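Local coordinates for actin-binding protein (Saccharomyces cerevisiae, PDB 1HQZ), which binds the sides of actin filaments through this N-terminal cofilin-homology domain and recruits the Arp2/3 complex, regulating actin assembly, at residues K80-G85 and Y114-T119. Numbering follows the deposited sequence.
Sequences KIIIIG and YHVQVT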
loop_
_atom_site.group_PDB
_atom_site.type_symbol
_atom_site.label_atom_id
_atom_site.label_comp_id
_atom_site.label_asym_id
_atom_site.label_seq_id
_atom_site.Cartn_x
_atom_site.Cartn_y
_atom_site.Cartn_z
ATOM N N LYS A 80 2.377 6.444 12.045
ATOM C CA LYS A 80 1.079 6.295 11.414
ATOM C C LYS A 80 1.125 5.378 10.202
ATOM O O LYS A 80 2.183 5.109 9.637
ATOM C CB LYS A 80 0.522 7.669 11.049
ATOM C CG LYS A 80 0.185 8.499 12.286
ATOM C CD LYS A 80 -0.285 9.883 11.921
ATOM C CE LYS A 80 -0.549 10.693 13.172
ATOM N NZ LYS A 80 -0.765 12.130 12.856
ATOM N N ILE A 81 -0.040 4.886 9.817
ATOM C CA ILE A 81 -0.130 3.968 8.700
ATOM C C ILE A 81 -0.735 4.611 7.456
ATOM O O ILE A 81 -1.783 5.279 7.517
ATOM C CB ILE A 81 -0.965 2.706 9.088
ATOM C CG1 ILE A 81 -0.198 1.804 10.068
ATOM C CG2 ILE A 81 -1.215 1.858 7.867
ATOM C CD1 ILE A 81 0.359 2.469 11.272
ATOM N N ILE A 82 -0.067 4.415 6.327
ATOM C CA ILE A 82 -0.570 4.945 5.071
ATOM C C ILE A 82 -0.760 3.778 4.100
ATOM O O ILE A 82 0.018 2.823 4.092
ATOM C CB ILE A 82 0.397 6.001 4.463
ATOM C CG1 ILE A 82 -0.130 6.457 3.098
ATOM C CG2 ILE A 82 1.806 5.429 4.341
ATOM C CD1 ILE A 82 0.630 7.633 2.473
ATOM N N ILE A 83 -1.838 3.816 3.329
ATOM C CA ILE A 83 -2.050 2.779 2.345
ATOM C C ILE A 83 -2.108 3.500 1.016
ATOM O O ILE A 83 -2.636 4.613 0.921
ATOM C CB ILE A 83 -3.348 1.994 2.568
ATOM C CG1 ILE A 83 -4.551 2.934 2.547
ATOM C CG2 ILE A 83 -3.265 1.253 3.881
ATOM C CD1 ILE A 83 -5.882 2.197 2.500
ATOM N N ILE A 84 -1.543 2.872 -0.004
ATOM C CA ILE A 84 -1.518 3.473 -1.323
ATOM C C ILE A 84 -2.163 2.587 -2.373
ATOM O O ILE A 84 -1.825 1.419 -2.502
ATOM C CB ILE A 84 -0.057 3.801 -1.737
ATOM C CG1 ILE A 84 0.456 4.955 -0.870
ATOM C CG2 ILE A 84 0.019 4.149 -3.220
ATOM C CD1 ILE A 84 1.902 5.273 -1.064
ATOM N N GLY A 85 -3.119 3.159 -3.095
ATOM C CA GLY A 85 -3.785 2.449 -4.163
ATOM C C GLY A 85 -3.103 2.924 -5.436
ATOM O O GLY A 85 -3.321 4.038 -5.902
ATOM N N TYR A 114 -5.524 2.042 8.751
ATOM C CA TYR A 114 -4.704 3.071 8.119
ATOM C C TYR A 114 -5.124 4.462 8.571
ATOM O O TYR A 114 -6.290 4.697 8.902
ATOM C CB TYR A 114 -4.818 2.971 6.594
ATOM C CG TYR A 114 -6.230 3.129 6.080
ATOM C CD1 TYR A 114 -6.765 4.390 5.824
ATOM C CD2 TYR A 114 -7.051 2.014 5.908
ATOM C CE1 TYR A 114 -8.085 4.544 5.410
ATOM C CE2 TYR A 114 -8.377 2.153 5.501
ATOM C CZ TYR A 114 -8.886 3.421 5.255
ATOM O OH TYR A 114 -10.199 3.559 4.869
ATOM N N HIS A 115 -4.170 5.384 8.600
ATOM C CA HIS A 115 -4.483 6.743 8.992
ATOM C C HIS A 115 -4.658 7.603 7.757
ATOM O O HIS A 115 -5.440 8.554 7.762
ATOM C CB HIS A 115 -3.378 7.332 9.866
ATOM C CG HIS A 115 -3.196 6.609 11.159
ATOM N ND1 HIS A 115 -2.344 5.535 11.294
ATOM C CD2 HIS A 115 -3.795 6.770 12.362
ATOM C CE1 HIS A 115 -2.424 5.066 12.527
ATOM N NE2 HIS A 115 -3.298 5.797 13.197
ATOM N N VAL A 116 -3.936 7.246 6.697
ATOM C CA VAL A 116 -3.982 7.989 5.442
ATOM C C VAL A 116 -4.165 7.058 4.245
ATOM O O VAL A 116 -3.530 6.001 4.165
ATOM C CB VAL A 116 -2.686 8.781 5.236
ATOM C CG1 VAL A 116 -2.770 9.591 3.953
ATOM C CG2 VAL A 116 -2.445 9.695 6.421
ATOM N N GLN A 117 -5.040 7.459 3.328
ATOM C CA GLN A 117 -5.310 6.684 2.125
ATOM C C GLN A 117 -5.077 7.568 0.911
ATOM O O GLN A 117 -5.689 8.621 0.782
ATOM C CB GLN A 117 -6.757 6.181 2.100
ATOM C CG GLN A 117 -7.076 5.385 0.841
ATOM C CD GLN A 117 -8.513 4.882 0.768
ATOM O OE1 GLN A 117 -8.862 4.141 -0.144
ATOM N NE2 GLN A 117 -9.346 5.281 1.716
ATOM N N VAL A 118 -4.202 7.117 0.016
ATOM C CA VAL A 118 -3.866 7.856 -1.186
ATOM C C VAL A 118 -4.020 7.022 -2.454
ATOM O O VAL A 118 -3.752 5.825 -2.463
ATOM C CB VAL A 118 -2.396 8.376 -1.130
ATOM C CG1 VAL A 118 -2.004 8.983 -2.471
ATOM C CG2 VAL A 118 -2.254 9.430 -0.039
ATOM N N THR A 119 -4.471 7.673 -3.519
ATOM C CA THR A 119 -4.618 7.038 -4.818
ATOM C C THR A 119 -3.474 7.618 -5.664
ATOM O O THR A 119 -3.273 8.839 -5.710
ATOM C CB THR A 119 -5.976 7.366 -5.468
ATOM O OG1 THR A 119 -7.029 6.689 -4.760
ATOM C CG2 THR A 119 -5.986 6.915 -6.926
#
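Ile82 to Gly85 pair in parallel with Val116 to Thr119, the strand axes approaching to 4.8 Å, through a ladder in which Ile83 N bonds to Val116 O, Val118 N to Ile83 O and Gly85 N to Val118 O. At its start Ile81 O accepts two backbone N-H groups, from His115 N at 2.6 Å and from Val116 N at 3.0 Å. His115 extends the ladder with its side chain: CG lies anti to its own carbonyl carbon (chi1 -63°), and ND1 takes a nearly straight bond from Ile81 N at 2.8 Å, the donor tilted 18° out of the ring plane. Lys80 CG lies over one face of this imidazole, 4.1 Å from its centroid. An alanine at His115 would probably leave Ile81 N without this acceptor and Lys80 CG without the ring it packs on. Further along, the methyl Ile83 CD1 rests on a face of the Tyr114 ring, 3.7 Å from the centroid, a CH-pi contact, while Ile83 CG2 meets Tyr114 CB at 3.6 Å. Ile83 and Tyr114 also pack against Ala107 of helix 93-110, which links the two strands as a right-handed beta-alpha-beta crossover. Ile82, Val116 and Val118 face helix 128-136 instead, touching Leu131 or Ile135. In the ADF-homology fold, strand 116-120 forms one edge of the mixed sheet, and strand 80-86 joins it to antiparallel strand 65-71.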